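Side-chain contacts in TRAP dicarboxylate transporter-DctP subunit (Desulfovibrio desulfuricans subsp. desulfuricans, PDB 4NHB), which binds sn-glycerol-3-phosphate as the periplasmic solute-binding subunit of a TRAP transporter and probably delivers it to the membrane partners for uptake: residues E56-N59 against G60-V64; M110-N114 against L115-R119; K281-I284 against L285-G289; R308-K311 against L312-D315; N319-A322 against I323-A327. All coordinates share one frame; numbering follows the deposited sequence.

Contact 1. Residues E56-N59 against G60-V64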
loop_
_atom_site.group_PDB
_atom_site.type_symbol
_atom_site.label_atom_id
_atom_site.label_comp_id
_atom_site.label_asym_id
_atom_site.label_seq_id
_atom_site.Cartn_x
_atom_site.Cartn_y
_atom_site.Cartn_z
ATOM N N GLU A 56 11.473 21.369 -8.206
ATOM C CA GLU A 56 11.709 22.503 -7.308
ATOM C C GLU A 56 13.150 22.461 -6.787
ATOM O O GLU A 56 13.959 23.304 -7.144
ATOM C CB GLU A 56 10.715 22.438 -6.124
ATOM C CG GLU A 56 9.923 23.718 -5.771
ATOM C CD GLU A 56 8.882 23.480 -4.637
ATOM O OE1 GLU A 56 9.263 23.258 -3.466
ATOM O OE2 GLU A 56 7.674 23.500 -4.915
ATOM N N LEU A 57 13.470 21.455 -5.972
ATOM C CA LEU A 57 14.757 21.379 -5.278
ATOM C C LEU A 57 15.987 21.291 -6.181
ATOM O O LEU A 57 17.076 21.731 -5.788
ATOM C CB LEU A 57 14.781 20.187 -4.326
ATOM C CG LEU A 57 13.621 20.099 -3.334
ATOM C CD1 LEU A 57 13.837 18.913 -2.444
ATOM C CD2 LEU A 57 13.523 21.383 -2.518
ATOM N N SER A 58 15.815 20.694 -7.359
ATOM C CA SER A 58 16.909 20.448 -8.296
ATOM C C SER A 58 16.941 21.531 -9.324
ATOM O O SER A 58 17.737 21.480 -10.260
ATOM C CB SER A 58 16.652 19.194 -9.089
ATOM O OG SER A 58 15.662 19.509 -10.065
ATOM N N ASN A 59 16.002 22.451 -9.214
ATOM C CA ASN A 59 16.010 23.642 -10.025
ATOM C C ASN A 59 15.764 23.367 -11.487
ATOM O O ASN A 59 16.353 24.019 -12.351
ATOM C CB ASN A 59 17.349 24.389 -9.847
ATOM C CG ASN A 59 17.614 24.779 -8.401
ATOM O OD1 ASN A 59 18.558 24.286 -7.759
ATOM N ND2 ASN A 59 16.773 25.669 -7.875
ATOM N N GLY A 60 14.887 22.416 -11.780
ATOM C CA GLY A 60 14.446 22.206 -13.150
ATOM C C GLY A 60 15.300 21.183 -13.878
ATOM O O GLY A 60 14.996 20.774 -15.011
ATOM N N LYS A 61 16.363 20.756 -13.210
ATOM C CA LYS A 61 17.300 19.794 -13.760
ATOM C C LYS A 61 16.675 18.425 -13.994
ATOM O O LYS A 61 16.836 17.832 -15.063
ATOM C CB LYS A 61 18.472 19.644 -12.803
ATOM C CG LYS A 61 19.425 18.562 -13.219
ATOM C CD LYS A 61 20.725 18.648 -12.462
ATOM C CE LYS A 61 21.489 17.353 -12.578
ATOM N NZ LYS A 61 22.843 17.442 -11.956
ATOM N N TYR A 62 15.982 17.909 -12.980
ATOM C CA TYR A 62 15.247 16.652 -13.136
ATOM C C TYR A 62 13.795 16.923 -13.414
ATOM O O TYR A 62 13.189 17.813 -12.811
ATOM C CB TYR A 62 15.363 15.786 -11.902
ATOM C CG TYR A 62 16.757 15.283 -11.641
ATOM C CD1 TYR A 62 17.214 14.123 -12.223
ATOM C CD2 TYR A 62 17.609 15.975 -10.799
ATOM C CE1 TYR A 62 18.485 13.648 -11.979
ATOM C CE2 TYR A 62 18.877 15.520 -10.540
ATOM C CZ TYR A 62 19.323 14.356 -11.142
ATOM O OH TYR A 62 20.595 13.894 -10.882
ATOM N N GLU A 63 13.253 16.176 -14.371
ATOM C CA GLU A 63 11.825 16.118 -14.586
ATOM C C GLU A 63 11.350 14.678 -14.371
ATOM O O GLU A 63 12.046 13.716 -14.722
ATOM C CB GLU A 63 11.480 16.589 -15.991
ATOM C CG GLU A 63 11.998 17.988 -16.292
ATOM C CD GLU A 63 11.624 18.465 -17.681
ATOM O OE1 GLU A 63 11.308 17.618 -18.546
ATOM O OE2 GLU A 63 11.648 19.694 -17.907
ATOM N N VAL A 64 10.162 14.544 -13.791
ATOM C CA VAL A 64 9.592 13.239 -13.483
ATOM C C VAL A 64 8.347 13.003 -14.301
ATOM O O VAL A 64 7.394 13.797 -14.268
ATOM C CB VAL A 64 9.229 13.158 -12.006
ATOM C CG1 VAL A 64 8.624 11.775 -11.660
ATOM C CG2 VAL A 64 10.452 13.452 -11.167
#
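S58 reaches over the turn that ends helix 42-57 and meets K61 and Y62 on the far side. Its CB lies at the edge of the Y62 ring, close to the ring plane, 3.8 Å from Y62 CD2. One bond further out, OG sits between the backbone N and the carbonyl carbon (chi1 76°), a setting that brings it opposite the amide of Y62. The resulting hydrogen bond from Y62 N to S58 OG is almost straight at 174° but weak, at 3.3 Å. The same hydroxyl is also hydrogen-bonded to the carbonyls of L54 and K55 in the last helical turn, so it links the helix end to the residue just before strand 63-67. The backbone repeats this link: S58 to K61 is a type I' beta turn, its K61 N to S58 O bond again weak at 3.3 Å. N59 has left helical geometry with a positive phi (67°) in a Schellman motif. K61 lays its CB 3.2 Å from S58 O, then extends away to a salt bridge with D254, whose carboxylate Y62 OH also reaches. This is the helix-to-strand link of the beta-alpha-beta unit 30-34, 42-57, 63-67. Chemically, one buried hydroxyl accepts from the amide just before the strand and turns its single proton to the carbonyls of L54 and K55, so the reversal is held by several modest bonds, with D254 fixing the ends of K61 and Y62.

Contact 2. Residues M110-N114 against L115-R119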
loop_
_atom_site.group_PDB
_atom_site.type_symbol
_atom_site.label_atom_id
_atom_site.label_comp_id
_atom_site.label_asym_id
_atom_site.label_seq_id
_atom_site.Cartn_x
_atom_site.Cartn_y
_atom_site.Cartn_z
ATOM N N MET A 110 -3.418 -6.087 12.127
ATOM C CA MET A 110 -3.653 -5.828 13.551
ATOM C C MET A 110 -2.449 -5.258 14.275
ATOM O O MET A 110 -2.310 -5.452 15.481
ATOM C CB MET A 110 -4.023 -7.137 14.259
ATOM C CG MET A 110 -5.126 -7.897 13.604
ATOM S SD MET A 110 -6.562 -6.848 13.410
ATOM C CE MET A 110 -6.605 -5.956 14.971
ATOM N N LEU A 111 -1.551 -4.594 13.574
ATOM C CA LEU A 111 -0.325 -4.167 14.256
ATOM C C LEU A 111 -0.405 -2.737 14.808
ATOM O O LEU A 111 0.118 -2.456 15.897
ATOM C CB LEU A 111 0.872 -4.318 13.346
ATOM C CG LEU A 111 2.184 -3.910 14.036
ATOM C CD1 LEU A 111 2.508 -4.781 15.259
ATOM C CD2 LEU A 111 3.324 -3.929 13.047
ATOM N N PHE A 112 -1.043 -1.838 14.055
ATOM C CA PHE A 112 -1.112 -0.426 14.426
ATOM C C PHE A 112 -2.475 0.010 14.920
ATOM O O PHE A 112 -3.485 -0.332 14.345
ATOM C CB PHE A 112 -0.699 0.449 13.236
ATOM C CG PHE A 112 0.672 0.128 12.725
ATOM C CD1 PHE A 112 1.788 0.290 13.559
ATOM C CD2 PHE A 112 0.852 -0.388 11.452
ATOM C CE1 PHE A 112 3.065 -0.025 13.125
ATOM C CE2 PHE A 112 2.136 -0.702 11.002
ATOM C CZ PHE A 112 3.243 -0.520 11.849
ATOM N N ASP A 113 -2.474 0.866 15.931
ATOM C CA ASP A 113 -3.680 1.242 16.640
ATOM C C ASP A 113 -4.435 2.294 15.794
ATOM O O ASP A 113 -5.664 2.372 15.825
ATOM C CB ASP A 113 -3.322 1.845 17.996
ATOM C CG ASP A 113 -2.797 0.827 18.997
ATOM O OD1 ASP A 113 -3.088 -0.365 18.861
ATOM O OD2 ASP A 113 -2.107 1.240 19.947
ATOM N N ASN A 114 -3.665 3.089 15.046
ATOM C CA ASN A 114 -4.166 4.165 14.211
ATOM C C ASN A 114 -3.041 4.664 13.286
ATOM O O ASN A 114 -1.908 4.193 13.356
ATOM C CB ASN A 114 -4.655 5.281 15.097
ATOM C CG ASN A 114 -3.688 5.592 16.195
ATOM O OD1 ASN A 114 -2.531 5.941 15.943
ATOM N ND2 ASN A 114 -4.137 5.453 17.436
ATOM N N LEU A 115 -3.350 5.629 12.429
ATOM C CA LEU A 115 -2.373 6.154 11.521
ATOM C C LEU A 115 -1.152 6.742 12.231
ATOM O O LEU A 115 -0.050 6.625 11.712
ATOM C CB LEU A 115 -2.975 7.233 10.638
ATOM C CG LEU A 115 -3.738 6.806 9.408
ATOM C CD1 LEU A 115 -4.285 8.069 8.737
ATOM C CD2 LEU A 115 -2.843 6.029 8.444
ATOM N N ASP A 116 -1.356 7.408 13.374
ATOM C CA ASP A 116 -0.267 8.104 14.030
ATOM C C ASP A 116 0.753 7.099 14.563
ATOM O O ASP A 116 1.952 7.328 14.467
ATOM C CB ASP A 116 -0.767 8.991 15.167
ATOM C CG ASP A 116 -1.527 10.221 14.669
ATOM O OD1 ASP A 116 -1.182 10.747 13.595
ATOM O OD2 ASP A 116 -2.469 10.646 15.371
ATOM N N HIS A 117 0.250 5.974 15.079
ATOM C CA HIS A 117 1.087 4.879 15.527
ATOM C C HIS A 117 1.908 4.395 14.326
ATOM O O HIS A 117 3.134 4.278 14.408
ATOM C CB HIS A 117 0.222 3.735 16.129
ATOM C CG HIS A 117 1.011 2.560 16.622
ATOM N ND1 HIS A 117 0.431 1.424 17.132
ATOM C CD2 HIS A 117 2.351 2.352 16.681
ATOM C CE1 HIS A 117 1.372 0.566 17.482
ATOM N NE2 HIS A 117 2.547 1.106 17.216
ATOM N N ALA A 118 1.234 4.095 13.218
ATOM C CA ALA A 118 1.911 3.539 12.063
ATOM C C ALA A 118 2.952 4.519 11.559
ATOM O O ALA A 118 4.012 4.120 11.122
ATOM C CB ALA A 118 0.918 3.197 10.959
ATOM N N ARG A 119 2.657 5.813 11.590
ATOM C CA ARG A 119 3.641 6.788 11.092
ATOM C C ARG A 119 4.897 6.864 11.964
ATOM O O ARG A 119 5.990 6.989 11.431
ATOM C CB ARG A 119 3.016 8.194 10.951
ATOM C CG ARG A 119 3.970 9.204 10.305
ATOM C CD ARG A 119 3.450 10.619 10.366
ATOM N NE ARG A 119 4.214 11.469 9.457
ATOM C CZ ARG A 119 3.831 12.677 9.034
ATOM N NH1 ARG A 119 4.605 13.344 8.204
ATOM N NH2 ARG A 119 2.710 13.227 9.444
#
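F112 and H117 form a T-shaped aromatic pair just ahead of and within the first turn of helix 115-122. The edge of F112 is directed at the imidazole face, with CD1 3.7 Å above the H117 plane and over its centre; the planes meet at 87° and the centroids are 5.1 Å apart. Apolar packing occupies the faces of the phenyl ring. A118 lies over one, its CB 3.5 Å from F112 CG and its CA making a CH-pi contact, while L111 CG stands over the opposite face.

Hydrogen bonds fix the imidazole and the helix start. H117 has CG anti to its backbone N (chi1 -180°), which swings the ring back over the preceding loop, where ND1 accepts from D113 N at 3.2 Å, the donor tilted 26° from the ring plane. Because ND1 accepts here, the hydrogen bond between NE2 and A327 O is consistent with a proton on NE2. N114 is the N-cap: its OD1 takes the H117 amide at 2.9 Å, and its backbone O takes A118 N at 3.1 Å.

Ionic links lead outward, D113 to R331 and R119 to E123 and D267. The capped turn rests against helix 320-329 through L111, F112 and H117, while L115 and A118 pack on W270 of helix 252-286 and L235 of strand 235-243.

Contact 3. Residues K281-I284 against L285-G289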
loop_
_atom_site.group_PDB
_atom_site.type_symbol
_atom_site.label_atom_id
_atom_site.label_comp_id
_atom_site.label_asym_id
_atom_site.label_seq_id
_atom_site.Cartn_x
_atom_site.Cartn_y
_atom_site.Cartn_z
ATOM N N LYS A 281 -16.356 8.223 3.813
ATOM C CA LYS A 281 -17.383 7.557 4.587
ATOM C C LYS A 281 -18.705 8.291 4.370
ATOM O O LYS A 281 -19.773 7.672 4.186
ATOM C CB LYS A 281 -16.962 7.546 6.073
ATOM C CG LYS A 281 -16.219 6.307 6.499
ATOM C CD LYS A 281 -15.539 6.482 7.883
ATOM C CE LYS A 281 -14.555 5.335 8.179
ATOM N NZ LYS A 281 -13.607 5.616 9.317
ATOM N N ALA A 282 -18.630 9.613 4.388
ATOM C CA ALA A 282 -19.805 10.427 4.180
ATOM C C ALA A 282 -20.357 10.052 2.810
ATOM O O ALA A 282 -21.494 9.607 2.700
ATOM C CB ALA A 282 -19.455 11.902 4.254
ATOM N N THR A 283 -19.509 10.179 1.789
ATOM C CA THR A 283 -19.885 9.933 0.403
ATOM C C THR A 283 -20.618 8.605 0.212
ATOM O O THR A 283 -21.631 8.547 -0.478
ATOM C CB THR A 283 -18.651 9.953 -0.513
ATOM O OG1 THR A 283 -18.013 11.235 -0.444
ATOM C CG2 THR A 283 -19.034 9.680 -1.939
ATOM N N ILE A 284 -20.102 7.537 0.810
ATOM C CA ILE A 284 -20.769 6.246 0.749
ATOM C C ILE A 284 -22.197 6.365 1.275
ATOM O O ILE A 284 -23.140 5.918 0.625
ATOM C CB ILE A 284 -19.972 5.191 1.509
ATOM C CG1 ILE A 284 -18.636 4.967 0.778
ATOM C CG2 ILE A 284 -20.687 3.888 1.543
ATOM C CD1 ILE A 284 -17.765 3.978 1.428
ATOM N N LEU A 285 -22.355 7.012 2.424
ATOM C CA LEU A 285 -23.655 7.081 3.096
ATOM C C LEU A 285 -24.633 7.979 2.356
ATOM O O LEU A 285 -25.851 7.800 2.470
ATOM C CB LEU A 285 -23.502 7.583 4.528
ATOM C CG LEU A 285 -22.783 6.651 5.507
ATOM C CD1 LEU A 285 -22.811 7.261 6.887
ATOM C CD2 LEU A 285 -23.404 5.279 5.516
ATOM N N ALA A 286 -24.104 8.948 1.617
ATOM C CA ALA A 286 -24.922 9.797 0.754
ATOM C C ALA A 286 -25.454 9.080 -0.505
ATOM O O ALA A 286 -26.516 9.427 -1.020
ATOM C CB ALA A 286 -24.111 11.039 0.337
ATOM N N ASN A 287 -24.729 8.081 -0.993
ATOM C CA ASN A 287 -25.014 7.486 -2.299
ATOM C C ASN A 287 -25.461 6.036 -2.239
ATOM O O ASN A 287 -24.890 5.153 -2.903
ATOM C CB ASN A 287 -23.775 7.596 -3.182
ATOM C CG ASN A 287 -23.461 9.025 -3.567
ATOM O OD1 ASN A 287 -24.337 9.778 -4.009
ATOM N ND2 ASN A 287 -22.203 9.411 -3.408
ATOM N N LYS A 288 -26.489 5.793 -1.438
ATOM C CA LYS A 288 -27.112 4.476 -1.346
ATOM C C LYS A 288 -26.145 3.408 -0.875
ATOM O O LYS A 288 -26.459 2.227 -0.962
ATOM C CB LYS A 288 -27.702 4.066 -2.700
ATOM C CG LYS A 288 -28.428 5.196 -3.401
ATOM C CD LYS A 288 -29.164 4.719 -4.643
ATOM C CE LYS A 288 -29.942 5.852 -5.275
ATOM N NZ LYS A 288 -30.850 6.477 -4.284
ATOM N N GLY A 289 -24.971 3.811 -0.385
ATOM C CA GLY A 289 -24.072 2.870 0.249
ATOM C C GLY A 289 -24.447 2.682 1.713
ATOM O O GLY A 289 -25.060 3.564 2.323
#
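T283 and N287 lie side by side at the end of helix 252-286, pointing the same way, one helical turn apart. The facing atoms are the T283 methyl and the N287 amide nitrogen, CG2 to ND2 3.5 Å. T283 places CG2 across from its own backbone N, which turns the methyl along the helix toward N287, while OG1 is directed back to bond the carbonyl of K279 in the preceding turn. N287 ND2 also comes 3.1 Å from T283 O.

L285 is set differently: its chain runs back along the helix, and CG lies 3.4 Å from K281 O, the carbonyl that accepts the L285 amide. I284 projects from another side of the helix. Its CG2 meets the backbone of the turn that follows, 3.8 Å from G289 CA, and its side chain continues onto L213 of helix 213-218. K281 also packs on L213, and both K281 and L285 touch I291 in strand 290-292.

The backbone shows the helix running out. A286 N still bonds A282 O at 2.9 Å in regular fashion, whereas N287 N is shared between a weak bond to T283 O and one to I284 O at 3.1 Å. G289 N then returns to I284 O, also weakly, at 3.0 Å. I284 O therefore receives two backbone amides, from N287 and G289. The chemistry is that of a helix C-terminal end where the i+4 pattern gives way: carbonyls lacking regular i+4 partners are met by bent bonds from the departing chain, I284 packs on helix 213-218, and L285 on strand 290-292.

Contact 4. Residues R308-K311 against L312-D315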
loop_
_atom_site.group_PDB
_atom_site.type_symbol
_atom_site.label_atom_id
_atom_site.label_comp_id
_atom_site.label_asym_id
_atom_site.label_seq_id
_atom_site.Cartn_x
_atom_site.Cartn_y
_atom_site.Cartn_z
ATOM N N ARG A 308 -3.273 -15.005 14.251
ATOM C CA ARG A 308 -2.798 -16.279 13.678
ATOM C C ARG A 308 -1.932 -16.054 12.444
ATOM O O ARG A 308 -0.931 -16.744 12.213
ATOM C CB ARG A 308 -3.967 -17.196 13.280
ATOM C CG ARG A 308 -4.721 -17.848 14.420
ATOM C CD ARG A 308 -5.656 -18.950 13.927
ATOM N NE ARG A 308 -6.784 -18.449 13.143
ATOM C CZ ARG A 308 -7.927 -17.986 13.645
ATOM N NH1 ARG A 308 -8.124 -17.949 14.953
ATOM N NH2 ARG A 308 -8.887 -17.557 12.830
ATOM N N SER A 309 -2.338 -15.088 11.625
ATOM C CA SER A 309 -1.658 -14.868 10.358
ATOM C C SER A 309 -0.198 -14.448 10.553
ATOM O O SER A 309 0.586 -14.535 9.624
ATOM C CB SER A 309 -2.414 -13.841 9.480
ATOM O OG SER A 309 -2.579 -12.571 10.105
ATOM N N TRP A 310 0.175 -14.010 11.753
ATOM C CA TRP A 310 1.575 -13.673 11.996
ATOM C C TRP A 310 2.516 -14.881 11.880
ATOM O O TRP A 310 3.724 -14.701 11.718
ATOM C CB TRP A 310 1.760 -12.991 13.355
ATOM C CG TRP A 310 1.049 -11.665 13.475
ATOM C CD1 TRP A 310 0.183 -11.109 12.566
ATOM C CD2 TRP A 310 1.119 -10.753 14.574
ATOM N NE1 TRP A 310 -0.270 -9.892 13.031
ATOM C CE2 TRP A 310 0.300 -9.652 14.257
ATOM C CE3 TRP A 310 1.815 -10.749 15.782
ATOM C CZ2 TRP A 310 0.143 -8.570 15.123
ATOM C CZ3 TRP A 310 1.662 -9.681 16.631
ATOM C CH2 TRP A 310 0.831 -8.604 16.302
ATOM N N LYS A 311 1.994 -16.108 11.953
ATOM C CA LYS A 311 2.868 -17.265 11.751
ATOM C C LYS A 311 3.552 -17.118 10.401
ATOM O O LYS A 311 4.727 -17.450 10.239
ATOM C CB LYS A 311 2.101 -18.594 11.805
ATOM C CG LYS A 311 2.939 -19.818 11.400
ATOM C CD LYS A 311 2.077 -21.094 11.262
ATOM C CE LYS A 311 2.765 -22.233 10.456
ATOM N NZ LYS A 311 4.072 -22.691 11.044
ATOM N N LEU A 312 2.817 -16.599 9.417
ATOM C CA LEU A 312 3.423 -16.382 8.119
ATOM C C LEU A 312 4.752 -15.636 8.280
ATOM O O LEU A 312 5.731 -15.965 7.615
ATOM C CB LEU A 312 2.486 -15.594 7.178
ATOM C CG LEU A 312 3.173 -14.988 5.951
ATOM C CD1 LEU A 312 3.722 -16.124 5.107
ATOM C CD2 LEU A 312 2.218 -14.081 5.127
ATOM N N PHE A 313 4.805 -14.634 9.167
ATOM C CA PHE A 313 6.005 -13.822 9.292
ATOM C C PHE A 313 7.104 -14.546 10.107
ATOM O O PHE A 313 8.303 -14.454 9.796
ATOM C CB PHE A 313 5.710 -12.483 9.984
ATOM C CG PHE A 313 4.593 -11.680 9.364
ATOM C CD1 PHE A 313 4.560 -11.422 8.027
ATOM C CD2 PHE A 313 3.569 -11.195 10.143
ATOM C CE1 PHE A 313 3.531 -10.672 7.477
ATOM C CE2 PHE A 313 2.550 -10.440 9.587
ATOM C CZ PHE A 313 2.536 -10.198 8.261
ATOM N N TYR A 314 6.691 -15.198 11.180
ATOM C CA TYR A 314 7.636 -15.955 11.991
ATOM C C TYR A 314 8.302 -17.039 11.125
ATOM O O TYR A 314 9.523 -17.266 11.226
ATOM C CB TYR A 314 6.923 -16.563 13.174
ATOM C CG TYR A 314 6.537 -15.576 14.264
ATOM C CD1 TYR A 314 7.508 -14.890 14.980
ATOM C CD2 TYR A 314 5.207 -15.392 14.619
ATOM C CE1 TYR A 314 7.165 -14.020 16.016
ATOM C CE2 TYR A 314 4.856 -14.523 15.626
ATOM C CZ TYR A 314 5.843 -13.847 16.327
ATOM O OH TYR A 314 5.477 -13.000 17.338
ATOM N N ASP A 315 7.503 -17.653 10.240
ATOM C CA ASP A 315 7.996 -18.676 9.320
ATOM C C ASP A 315 8.944 -18.091 8.288
ATOM O O ASP A 315 9.949 -18.705 7.953
ATOM C CB ASP A 315 6.846 -19.312 8.560
ATOM C CG ASP A 315 6.016 -20.265 9.400
ATOM O OD1 ASP A 315 6.345 -20.558 10.570
ATOM O OD2 ASP A 315 4.994 -20.713 8.866
#
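The backbone makes a type I turn from R308 to K311 and runs straight into helix 311-316, W310 O accepting an i+3 bond from F313 N at 2.8 Å, the donor well above the carbonyl plane, and a regular i+4 bond from Y314 N at 3.1 Å, nearly along the C=O axis.

W310 and F313 cross obliquely, the five-membered ring of W310 and the F313 ring at 44°, and touch through W310 CD1 and F313 CE2 at 3.9 Å. W310 CB meets Y314 CE2, while the indole NE1 is hydrogen-bonded to the carbonyl of P109. Y314 lays CD2 3.3 Å from W310 O, and its ring edge faces K311 CA; its hydroxyl is bonded to Q321.

K311 and D315, one turn apart, form an i to i+4 salt bridge. The first torsion of the lysine (172°) points the chain away from the backbone N; it then runs extended and bends at chi4 (59°), bringing NZ to the two carboxylate oxygens. NZ lies 3.1 Å from OD2, a weak bond, and 3.2 Å from OD1, which offers its syn lone pair. Along the way CG and CE also pass close to OD2, so the aliphatic stem runs close to the carboxylate that NZ pairs with.

L312 and S309 pack on helix 176-184, and F313 on M105 and T108, in the loop that also carries E107 of the glycerol-3-phosphate site. The arrangement is a short link between helices 296-308 and 311-316: a turn, with F313 buried toward the M105-T108 loop, W310 and Y314 against helix 320-329, and an exposed ion pair.

Contact 5. Residues N319-A322 against I323-A327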
loop_
_atom_site.group_PDB
_atom_site.type_symbol
_atom_site.label_atom_id
_atom_site.label_comp_id
_atom_site.label_asym_id
_atom_site.label_seq_id
_atom_site.Cartn_x
_atom_site.Cartn_y
_atom_site.Cartn_z
ATOM N N ASN A 319 13.988 -11.933 11.370
ATOM C CA ASN A 319 13.909 -10.990 12.478
ATOM C C ASN A 319 12.476 -10.511 12.758
ATOM O O ASN A 319 12.287 -9.372 13.116
ATOM C CB ASN A 319 14.860 -9.787 12.241
ATOM C CG ASN A 319 14.466 -8.935 11.018
ATOM O OD1 ASN A 319 13.825 -9.419 10.082
ATOM N ND2 ASN A 319 14.861 -7.662 11.029
ATOM N N ALA A 320 11.477 -11.385 12.609
ATOM C CA ALA A 320 10.077 -10.985 12.778
ATOM C C ALA A 320 9.802 -10.447 14.181
ATOM O O ALA A 320 9.183 -9.384 14.347
ATOM C CB ALA A 320 9.123 -12.158 12.463
ATOM N N GLN A 321 10.256 -11.164 15.201
ATOM C CA GLN A 321 9.992 -10.710 16.569
ATOM C C GLN A 321 10.516 -9.314 16.839
ATOM O O GLN A 321 9.888 -8.539 17.577
ATOM C CB GLN A 321 10.568 -11.668 17.608
ATOM C CG GLN A 321 10.036 -11.387 19.015
ATOM C CD GLN A 321 8.516 -11.415 19.072
ATOM O OE1 GLN A 321 7.893 -12.428 18.763
ATOM N NE2 GLN A 321 7.914 -10.298 19.446
ATOM N N ALA A 322 11.662 -8.973 16.265
ATOM C CA ALA A 322 12.270 -7.683 16.541
ATOM C C ALA A 322 11.443 -6.604 15.862
ATOM O O ALA A 322 11.213 -5.521 16.406
ATOM C CB ALA A 322 13.705 -7.644 16.027
ATOM N N ILE A 323 10.998 -6.922 14.652
ATOM C CA ILE A 323 10.199 -5.997 13.898
ATOM C C ILE A 323 8.922 -5.704 14.664
ATOM O O ILE A 323 8.565 -4.545 14.855
ATOM C CB ILE A 323 9.938 -6.539 12.456
ATOM C CG1 ILE A 323 11.256 -6.536 11.676
ATOM C CG2 ILE A 323 8.890 -5.666 11.700
ATOM C CD1 ILE A 323 11.210 -7.275 10.386
ATOM N N LEU A 324 8.229 -6.755 15.102
ATOM C CA LEU A 324 6.993 -6.608 15.853
ATOM C C LEU A 324 7.239 -5.792 17.126
ATOM O O LEU A 324 6.480 -4.873 17.469
ATOM C CB LEU A 324 6.456 -7.998 16.230
ATOM C CG LEU A 324 6.012 -8.912 15.084
ATOM C CD1 LEU A 324 5.671 -10.278 15.607
ATOM C CD2 LEU A 324 4.836 -8.321 14.397
ATOM N N ASP A 325 8.302 -6.147 17.832
ATOM C CA ASP A 325 8.687 -5.442 19.051
ATOM C C ASP A 325 8.886 -3.943 18.809
ATOM O O ASP A 325 8.501 -3.120 19.657
ATOM C CB ASP A 325 9.986 -6.021 19.633
ATOM C CG ASP A 325 9.786 -7.341 20.360
ATOM O OD1 ASP A 325 8.642 -7.736 20.659
ATOM O OD2 ASP A 325 10.805 -7.992 20.636
ATOM N N SER A 326 9.525 -3.578 17.692
ATOM C CA SER A 326 9.775 -2.162 17.409
ATOM C C SER A 326 8.464 -1.430 17.182
ATOM O O SER A 326 8.302 -0.288 17.625
ATOM C CB SER A 326 10.716 -1.944 16.216
ATOM O OG SER A 326 10.194 -2.468 14.997
ATOM N N ALA A 327 7.516 -2.073 16.494
ATOM C CA ALA A 327 6.241 -1.427 16.233
ATOM C C ALA A 327 5.527 -1.184 17.534
ATOM O O ALA A 327 4.963 -0.100 17.748
ATOM C CB ALA A 327 5.378 -2.279 15.336
#
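Q321-D325 and N319-I323 are side-chain pairs one helical turn apart in the first turns of helix 320-329, close to the end of the modelled chain. Q321 bends at chi2 (56°), curling its amide toward D325. NE2 donates to D325 OD1 at 2.9 Å, 150° at the hydrogen. The acceptor lies in the amide plane but is met from above its own carboxylate plane, and the two planes are 46° apart.

N319 occupies the N-cap position, but its side chain makes no capping bond; its amide lies at a slant against I323, OD1 3.4 Å from I323 CD1. I323 continues onto L129 and I130 of helix 125-131. Further along, S326 OG donates to I323 O at 2.6 Å, an oxygen that also receives A327 N, and the same hydroxyl is bonded to T126. L324 packs on W310 and Y314.

Regular i to i+4 bonds, such as L324 N to A320 O at 2.9 Å, carry the helix itself. The chemistry implies a split role for Q321: its N-H reaches along the helix to an acid, and its carbonyl, through the Y314 hydroxyl, ties the helix to the preceding one.

From the N terminus, contact 1 closes the turn between helix 42-57 and strand 63-67, well apart from the rest. Contact 2 follows at the start of helix 115-122, contact 3 ends helix 252-286, and contacts 4 and 5 lie on the successive helices 311-316 and 320-329. All are local and stand in series; none nests in or crosses another. Contacts 2, 4 and 5 nevertheless meet in space: H117 and L111 reach A327, M110 touches W310, and Y314 packs on L324. The C-terminal helices are thereby tied to the loop before helix 115-122, while contacts 1 and 3 sit about 41 Å apart, centre to centre.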